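Local structure of endoglucanase (Clostridium thermocellum, 2E4T) at residues Lys210-Ser215 with Asp263-Ala268; Phe228-Tyr233 with Asp259-Lys264. The protein hydrolyses internal beta-1,4-glucosidic bonds of cellulose and xyloglucan, this chain being the glycoside hydrolase family 44 module of a larger multidomain enzyme. One frame throughout, in Å; residues are numbered along the deposited sequence. Where two conformers were deposited one is given.

Contact 1 of 2, residues Lys210-Ser215 with Asp263-Ala268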
ATOM      1  N   LYS A 210      17.432  13.314  -7.006  1.00  6.53           N
ATOM      2  CA  LYS A 210      17.674  12.375  -5.931  1.00  6.76           C
ATOM      3  C   LYS A 210      17.172  10.980  -6.270  1.00  6.18           C
ATOM      4  O   LYS A 210      17.810   9.965  -5.932  1.00  6.84           O
ATOM      5  CB  LYS A 210      17.012  12.865  -4.650  1.00  6.96           C
ATOM      6  CG  LYS A 210      17.714  14.026  -4.003  1.00  7.97           C
ATOM      7  CD  LYS A 210      17.018  14.483  -2.767  1.00  8.96           C
ATOM      8  CE  LYS A 210      17.912  15.452  -1.993  1.00 11.77           C
ATOM      9  NZ  LYS A 210      17.422  15.802  -0.744  0.50  7.12           N
ATOM     10  N   SER A 211      15.990  10.920  -6.881  1.00  5.61           N
ATOM     11  CA  SER A 211      15.399   9.622  -7.179  1.00  6.29           C
ATOM     12  C   SER A 211      16.281   8.822  -8.138  1.00  5.83           C
ATOM     13  O   SER A 211      16.522   7.615  -7.976  1.00  6.58           O
ATOM     14  CB  SER A 211      14.008   9.819  -7.795  1.00  6.60           C
ATOM     15  OG  SER A 211      13.145  10.478  -6.882  1.00  6.81           O
ATOM     16  N   VAL A 212      16.749   9.512  -9.203  1.00  6.12           N
ATOM     17  CA  VAL A 212      17.615   8.900 -10.178  1.00  5.99           C
ATOM     18  C   VAL A 212      18.911   8.434  -9.532  1.00  5.92           C
ATOM     19  O   VAL A 212      19.401   7.318  -9.768  1.00  6.70           O
ATOM     20  CB  VAL A 212      17.871   9.856 -11.355  1.00  6.79           C
ATOM     21  CG1 VAL A 212      18.938   9.370 -12.290  1.00  6.78           C
ATOM     22  CG2 VAL A 212      16.566  10.092 -12.129  1.00  7.33           C
ATOM     23  N   ALA A 213      19.543   9.343  -8.753  1.00  6.53           N
ATOM     24  CA  ALA A 213      20.823   9.018  -8.149  1.00  6.46           C
ATOM     25  C   ALA A 213      20.698   7.856  -7.145  1.00  5.93           C
ATOM     26  O   ALA A 213      21.567   6.954  -7.107  1.00  6.50           O
ATOM     27  CB  ALA A 213      21.434  10.239  -7.508  1.00  7.51           C
ATOM     28  N   LEU A 214      19.661   7.867  -6.314  1.00  5.85           N
ATOM     29  CA  LEU A 214      19.506   6.791  -5.339  1.00  5.87           C
ATOM     30  C   LEU A 214      19.212   5.476  -6.052  1.00  5.66           C
ATOM     31  O   LEU A 214      19.773   4.420  -5.695  1.00  6.06           O
ATOM     32  CB  LEU A 214      18.440   7.172  -4.307  1.00  5.98           C
ATOM     33  CG  LEU A 214      18.120   6.088  -3.294  1.00  6.26           C
ATOM     34  CD1 LEU A 214      19.380   5.609  -2.549  1.00  6.88           C
ATOM     35  CD2 LEU A 214      17.125   6.629  -2.255  1.00  8.36           C
ATOM     36  N   SER A 215      18.333   5.499  -7.046  1.00  5.87           N
ATOM     37  CA  SER A 215      18.024   4.277  -7.766  1.00  5.66           C
ATOM     38  C   SER A 215      19.282   3.662  -8.390  1.00  5.59           C
ATOM     39  O   SER A 215      19.550   2.455  -8.286  1.00  6.60           O
ATOM     40  CB  SER A 215      16.985   4.549  -8.844  1.00  6.15           C
ATOM     41  OG  SER A 215      16.728   3.334  -9.514  1.00  6.93           O
ATOM     42  N   ASP A 263       7.646  10.604 -16.713  1.00  6.30           N
ATOM     43  CA  ASP A 263       8.359  10.954 -17.923  1.00  6.60           C
ATOM     44  C   ASP A 263       9.858  11.164 -17.608  1.00  6.80           C
ATOM     45  O   ASP A 263      10.732  10.706 -18.391  1.00  7.35           O
ATOM     46  CB  ASP A 263       7.763  12.231 -18.517  1.00  7.64           C
ATOM     47  CG  ASP A 263       8.262  12.538 -19.915  1.00  8.19           C
ATOM     48  OD1 ASP A 263       8.346  11.632 -20.751  1.00 10.29           O
ATOM     49  OD2 ASP A 263       8.464  13.726 -20.226  1.00 10.88           O
ATOM     50  N   LYS A 264      10.149  11.886 -16.548  1.00  6.72           N
ATOM     51  CA  LYS A 264      11.545  12.150 -16.201  1.00  7.33           C
ATOM     52  C   LYS A 264      12.269  10.881 -15.738  1.00  6.84           C
ATOM     53  O   LYS A 264      13.483  10.693 -16.028  1.00  7.30           O
ATOM     54  CB  LYS A 264      11.667  13.285 -15.193  1.00  7.85           C
ATOM     55  CG  LYS A 264      11.159  14.628 -15.685  1.00  8.84           C
ATOM     56  CD  LYS A 264      11.745  15.094 -17.026  1.00 11.40           C
ATOM     57  CE  LYS A 264      11.201  16.468 -17.418  1.00 13.00           C
ATOM     58  NZ  LYS A 264      11.633  16.840 -18.822  1.00 17.04           N
ATOM     59  N   MET A 265      11.569  10.006 -14.999  1.00  6.61           N
ATOM     60  CA  MET A 265      12.236   8.742 -14.622  1.00  6.73           C
ATOM     61  C   MET A 265      12.454   7.852 -15.866  1.00  6.55           C
ATOM     62  O   MET A 265      13.471   7.176 -15.941  1.00  7.29           O
ATOM     63  CB  MET A 265      11.420   7.999 -13.554  1.00  6.58           C
ATOM     64  CG  MET A 265      11.394   8.757 -12.200  1.00  6.60           C
ATOM     65  SD  MET A 265      12.999   9.138 -11.490  1.00  7.72           S
ATOM     66  CE  MET A 265      13.572   7.480 -11.050  1.00 10.20           C
ATOM     67  N   LYS A 266      11.527   7.874 -16.825  1.00  6.67           N
ATOM     68  CA  LYS A 266      11.735   7.119 -18.067  1.00  7.44           C
ATOM     69  C   LYS A 266      12.937   7.711 -18.829  1.00  7.41           C
ATOM     70  O   LYS A 266      13.776   6.967 -19.328  1.00  8.10           O
ATOM     71  CB  LYS A 266      10.488   7.147 -18.941  1.00  8.09           C
ATOM     72  CG  LYS A 266      10.739   6.353 -20.238  1.00 11.28           C
ATOM     73  CD  LYS A 266       9.554   5.922 -20.988  1.00 14.25           C
ATOM     74  CE  LYS A 266       9.964   4.868 -22.045  1.00 16.91           C
ATOM     75  NZ  LYS A 266      10.784   5.508 -23.088  1.00 17.13           N
ATOM     76  N   LYS A 267      13.007   9.045 -18.931  1.00  7.64           N
ATOM     77  CA  LYS A 267      14.101   9.682 -19.655  1.00  8.44           C
ATOM     78  C   LYS A 267      15.437   9.278 -19.016  1.00  7.84           C
ATOM     79  O   LYS A 267      16.412   8.959 -19.712  1.00  8.41           O
ATOM     80  CB  LYS A 267      13.910  11.211 -19.638  1.00  9.91           C
ATOM     81  CG  LYS A 267      15.025  12.073 -20.199  1.00 12.93           C
ATOM     82  CD  LYS A 267      14.728  13.582 -20.142  1.00 15.11           C
ATOM     83  CE  LYS A 267      15.750  14.374 -20.921  1.00 17.40           C
ATOM     84  NZ  LYS A 267      16.978  14.546 -20.085  1.00 27.45           N
ATOM     85  N   ALA A 268      15.512   9.369 -17.669  1.00  7.68           N
ATOM     86  CA  ALA A 268      16.735   9.022 -16.994  1.00  7.75           C
ATOM     87  C   ALA A 268      17.078   7.566 -17.222  1.00  7.32           C
ATOM     88  O   ALA A 268      18.274   7.199 -17.375  1.00  8.57           O
ATOM     89  CB  ALA A 268      16.636   9.301 -15.497  1.00  8.63           C
TER
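Val212 meets Met265 and Ala268 across two helices, and the contact is made by carbon and sulfur atoms. Its shortest approach joins methyl to methyl: Val212 CG2 lies 3.5 Å from Ala268 CB, a little tighter than usual carbon-carbon contact. The other branch, Val212 CG1, reaches the same methyl at 3.9 Å, which places Ala268 CB against both arms of the valine fork. The CA atoms of Val212 and Ala268 are 6.9 Å apart, the nearest such pair of the two segments, consistent with the small side chain of Ala268.

Sulfur contacts form the second group. Met265 SD packs at 3.7 Å from Val212 CG2 and at 3.9 Å from Ser211 CB, spanning two consecutive residues of the facing helix. Bends at chi2 (-56°) and chi3 (-69°) fold the methionine chain, placing CE 4.0 Å from Ser211 CB; the Val212 and Met265 side chains lie alongside one another, pointing oppositely.

In the TIM-barrel fold of this domain, helices 204-221 and 257-272 belong to the outer layer around the parallel strands. Their short segments run broadly parallel, with 42° between directions and axes 10.5 Å apart, and bury only 175 Å² between them, a modest interface carried by a few side chains.

Ser211 contributes its CB, not its hydroxyl, to the methionine; its OG, beside its own backbone N, hydrogen-bonds to Leu207 O one turn earlier. Ser211 also touches Ile183 of strand 180-183, linking this helix pair to the barrel wall.

Contact 2 of 2, residues Phe228-Tyr233 with Asp259-Lys264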
ATOM      1  N   PHE A 228      10.728   1.995  -5.606  1.00  4.98           N
ATOM      2  CA  PHE A 228       9.405   2.574  -5.439  1.00  4.73           C
ATOM      3  C   PHE A 228       9.541   4.083  -5.196  1.00  4.92           C
ATOM      4  O   PHE A 228      10.365   4.507  -4.363  1.00  5.46           O
ATOM      5  CB  PHE A 228       8.734   1.997  -4.156  1.00  4.92           C
ATOM      6  CG  PHE A 228       8.276   0.566  -4.233  1.00  5.10           C
ATOM      7  CD1 PHE A 228       9.162  -0.475  -4.484  1.00  5.19           C
ATOM      8  CD2 PHE A 228       6.934   0.260  -4.007  1.00  5.12           C
ATOM      9  CE1 PHE A 228       8.728  -1.795  -4.507  1.00  5.57           C
ATOM     10  CE2 PHE A 228       6.504  -1.066  -4.009  1.00  5.79           C
ATOM     11  CZ  PHE A 228       7.415  -2.102  -4.277  1.00  5.83           C
ATOM     12  N   GLY A 229       8.699   4.871  -5.864  1.00  4.99           N
ATOM     13  CA  GLY A 229       8.627   6.278  -5.549  1.00  5.20           C
ATOM     14  C   GLY A 229       7.447   6.883  -6.281  1.00  4.65           C
ATOM     15  O   GLY A 229       6.890   6.255  -7.193  1.00  5.03           O
ATOM     16  N   PRO A 230       7.031   8.097  -5.877  1.00  4.94           N
ATOM     17  CA  PRO A 230       7.680   8.952  -4.886  1.00  5.07           C
ATOM     18  C   PRO A 230       7.122   8.881  -3.466  1.00  4.99           C
ATOM     19  O   PRO A 230       7.523   9.684  -2.625  1.00  6.06           O
ATOM     20  CB  PRO A 230       7.549  10.402  -5.484  1.00  5.73           C
ATOM     21  CG  PRO A 230       6.618  10.269  -6.687  1.00  5.64           C
ATOM     22  CD  PRO A 230       6.001   8.849  -6.612  1.00  5.64           C
ATOM     23  N   ALA A 231       6.179   7.941  -3.210  1.00  4.85           N
ATOM     24  CA  ALA A 231       5.564   7.825  -1.866  1.00  5.24           C
ATOM     25  C   ALA A 231       4.832   9.130  -1.518  1.00  5.06           C
ATOM     26  O   ALA A 231       4.917   9.657  -0.399  1.00  5.54           O
ATOM     27  CB  ALA A 231       6.556   7.411  -0.796  1.00  6.75           C
ATOM     28  N   LEU A 232       4.078   9.645  -2.502  1.00  4.87           N
ATOM     29  CA  LEU A 232       3.383  10.930  -2.342  1.00  4.76           C
ATOM     30  C   LEU A 232       2.256  10.842  -1.332  1.00  5.00           C
ATOM     31  O   LEU A 232       1.492   9.833  -1.292  1.00  5.64           O
ATOM     32  CB  LEU A 232       2.840  11.395  -3.702  1.00  5.20           C
ATOM     33  CG  LEU A 232       3.877  11.621  -4.779  1.00  5.35           C
ATOM     34  CD1 LEU A 232       3.174  12.009  -6.076  1.00  7.13           C
ATOM     35  CD2 LEU A 232       4.895  12.701  -4.384  1.00  6.52           C
ATOM     36  N   TYR A 233       2.062  11.910  -0.553  1.00  4.99           N
ATOM     37  CA  TYR A 233       1.179  11.798   0.585  1.00  4.89           C
ATOM     38  C   TYR A 233      -0.317  11.754   0.202  1.00  4.88           C
ATOM     39  O   TYR A 233      -1.152  11.226   0.970  1.00  5.22           O
ATOM     40  CB  TYR A 233       1.391  12.951   1.598  1.00  5.38           C
ATOM     41  CG  TYR A 233       0.664  14.233   1.273  1.00  5.25           C
ATOM     42  CD1 TYR A 233      -0.611  14.459   1.776  1.00  6.77           C
ATOM     43  CD2 TYR A 233       1.253  15.202   0.497  1.00  5.92           C
ATOM     44  CE1 TYR A 233      -1.317  15.643   1.500  1.00  7.18           C
ATOM     45  CE2 TYR A 233       0.566  16.381   0.202  1.00  6.70           C
ATOM     46  CZ  TYR A 233      -0.697  16.588   0.716  1.00  6.97           C
ATOM     47  OH  TYR A 233      -1.431  17.741   0.476  1.00  8.78           O
ATOM     48  N   ASP A 259       2.616  12.694 -14.187  1.00  5.95           N
ATOM     49  CA  ASP A 259       3.150  12.518 -15.554  1.00  6.38           C
ATOM     50  C   ASP A 259       4.586  12.977 -15.666  1.00  6.25           C
ATOM     51  O   ASP A 259       5.400  12.348 -16.366  1.00  6.97           O
ATOM     52  CB  ASP A 259       2.302  13.325 -16.539  1.00  6.49           C
ATOM     53  CG  ASP A 259       0.907  12.727 -16.746  1.00  7.03           C
ATOM     54  OD1 ASP A 259       0.699  11.548 -16.411  1.00  7.98           O
ATOM     55  OD2 ASP A 259       0.056  13.477 -17.314  1.00  8.11           O
ATOM     56  N   TYR A 260       4.912  14.124 -15.039  1.00  6.27           N
ATOM     57  CA  TYR A 260       6.292  14.624 -15.028  1.00  6.41           C
ATOM     58  C   TYR A 260       7.226  13.577 -14.398  1.00  6.10           C
ATOM     59  O   TYR A 260       8.313  13.275 -14.926  1.00  6.44           O
ATOM     60  CB  TYR A 260       6.346  15.932 -14.264  1.00  6.84           C
ATOM     61  CG  TYR A 260       7.743  16.475 -14.030  1.00  6.86           C
ATOM     62  CD1 TYR A 260       8.296  17.424 -14.893  1.00  7.54           C
ATOM     63  CD2 TYR A 260       8.468  16.100 -12.916  1.00  6.94           C
ATOM     64  CE1 TYR A 260       9.540  17.979 -14.650  1.00  8.04           C
ATOM     65  CE2 TYR A 260       9.731  16.647 -12.661  1.00  8.09           C
ATOM     66  CZ  TYR A 260      10.248  17.597 -13.527  1.00  7.92           C
ATOM     67  OH  TYR A 260      11.476  18.160 -13.207  1.00  9.42           O
ATOM     68  N   TYR A 261       6.808  13.035 -13.240  1.00  6.09           N
ATOM     69  CA  TYR A 261       7.681  12.068 -12.555  1.00  5.70           C
ATOM     70  C   TYR A 261       7.925  10.859 -13.422  1.00  5.58           C
ATOM     71  O   TYR A 261       9.069  10.407 -13.602  1.00  6.07           O
ATOM     72  CB  TYR A 261       7.001  11.669 -11.216  1.00  5.93           C
ATOM     73  CG  TYR A 261       7.811  10.761 -10.379  1.00  5.71           C
ATOM     74  CD1 TYR A 261       8.878  11.239  -9.622  1.00  6.32           C
ATOM     75  CD2 TYR A 261       7.522   9.384 -10.301  1.00  5.97           C
ATOM     76  CE1 TYR A 261       9.634  10.419  -8.804  1.00  6.21           C
ATOM     77  CE2 TYR A 261       8.280   8.558  -9.466  1.00  6.26           C
ATOM     78  CZ  TYR A 261       9.284   9.058  -8.703  1.00  6.19           C
ATOM     79  OH  TYR A 261       9.950   8.199  -7.848  1.00  6.86           O
ATOM     80  N   LEU A 262       6.853  10.301 -13.997  1.00  5.75           N
ATOM     81  CA  LEU A 262       7.021   9.125 -14.861  1.00  5.87           C
ATOM     82  C   LEU A 262       7.909   9.461 -16.063  1.00  6.25           C
ATOM     83  O   LEU A 262       8.798   8.674 -16.421  1.00  6.63           O
ATOM     84  CB  LEU A 262       5.633   8.642 -15.324  1.00  5.87           C
ATOM     85  CG  LEU A 262       4.795   8.001 -14.223  1.00  6.12           C
ATOM     86  CD1 LEU A 262       3.346   7.951 -14.685  1.00  6.69           C
ATOM     87  CD2 LEU A 262       5.314   6.612 -13.865  1.00  6.80           C
ATOM     88  N   ASP A 263       7.646  10.604 -16.713  1.00  6.30           N
ATOM     89  CA  ASP A 263       8.359  10.954 -17.923  1.00  6.60           C
ATOM     90  C   ASP A 263       9.858  11.164 -17.608  1.00  6.80           C
ATOM     91  O   ASP A 263      10.732  10.706 -18.391  1.00  7.35           O
ATOM     92  CB  ASP A 263       7.763  12.231 -18.517  1.00  7.64           C
ATOM     93  CG  ASP A 263       8.262  12.538 -19.915  1.00  8.19           C
ATOM     94  OD1 ASP A 263       8.346  11.632 -20.751  1.00 10.29           O
ATOM     95  OD2 ASP A 263       8.464  13.726 -20.226  1.00 10.88           O
ATOM     96  N   LYS A 264      10.149  11.886 -16.548  1.00  6.72           N
ATOM     97  CA  LYS A 264      11.545  12.150 -16.201  1.00  7.33           C
ATOM     98  C   LYS A 264      12.269  10.881 -15.738  1.00  6.84           C
ATOM     99  O   LYS A 264      13.483  10.693 -16.028  1.00  7.30           O
ATOM    100  CB  LYS A 264      11.667  13.285 -15.193  1.00  7.85           C
ATOM    101  CG  LYS A 264      11.159  14.628 -15.685  1.00  8.84           C
ATOM    102  CD  LYS A 264      11.745  15.094 -17.026  1.00 11.40           C
ATOM    103  CE  LYS A 264      11.201  16.468 -17.418  1.00 13.00           C
ATOM    104  NZ  LYS A 264      11.633  16.840 -18.822  1.00 17.04           N
TER
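With CG anti to the backbone N (chi1 -176°), Tyr261 extends its ring from helix 257-272 toward strand 226-232, and chi2 of 78° sets the ring's turn so that one face receives Pro230. The proline, preceded by a cis peptide bond, points its ring toward the tyrosine.

The resulting interaction is a CH-pi contact of nearly axial geometry. Pro230 CG stands 3.5 Å from the centroid of the Tyr261 ring and only 7° off its normal, directly over the centre of that face. Its distances to the six ring carbons are correspondingly even, from 3.6 Å at Tyr261 CZ to 3.9 Å at Tyr261 CG. Pro230 CB and CD flank CG over the phenol end: CB is 3.9 Å from Tyr261 CE1, whereas CD is 3.7 Å from Tyr261 CE2.

At the far end of the ring, the phenol oxygen comes against the backbone of Gly229. Tyr261 OH lies 3.2 Å from Gly229 C and 3.3 Å from Gly229 CA, a close van der Waals approach to the backbone, made to carbon atoms rather than to a hydrogen-bonding partner.

All three touching residues are buried. Gly229 keeps its backbone bonded to Val279 and Asp281 of the adjacent strand, while Tyr261 also packs on Leu280 of that strand and on Ile208 of helix 204-221. The tyrosine thus sits where helices and strands converge, and its packing onto Gly229 and Pro230 is that of an outer helix laid against the parallel strands of a TIM barrel.

In the fold
The two contacts lie with their centres 9 Å apart on the same side of the chain's centre, and both use helix 257-272, whose residues Asp263 and Lys264 belong to each. Along the chain, helix 204-221 comes first, strand 226-232 follows directly, and the shared helix closes both pairs. Contact 1 joins helix to helix within the outer layer, whereas contact 2 joins helix to the parallel eight-stranded sheet inside it. They meet through packing of Ser211 OG on Tyr261 CE1 at 4.0 Å. Helix 257-272 thus packs on both helix 204-221 and strand 226-232 in the TIM-barrel domain of family 44, away from its calcium and zinc sites.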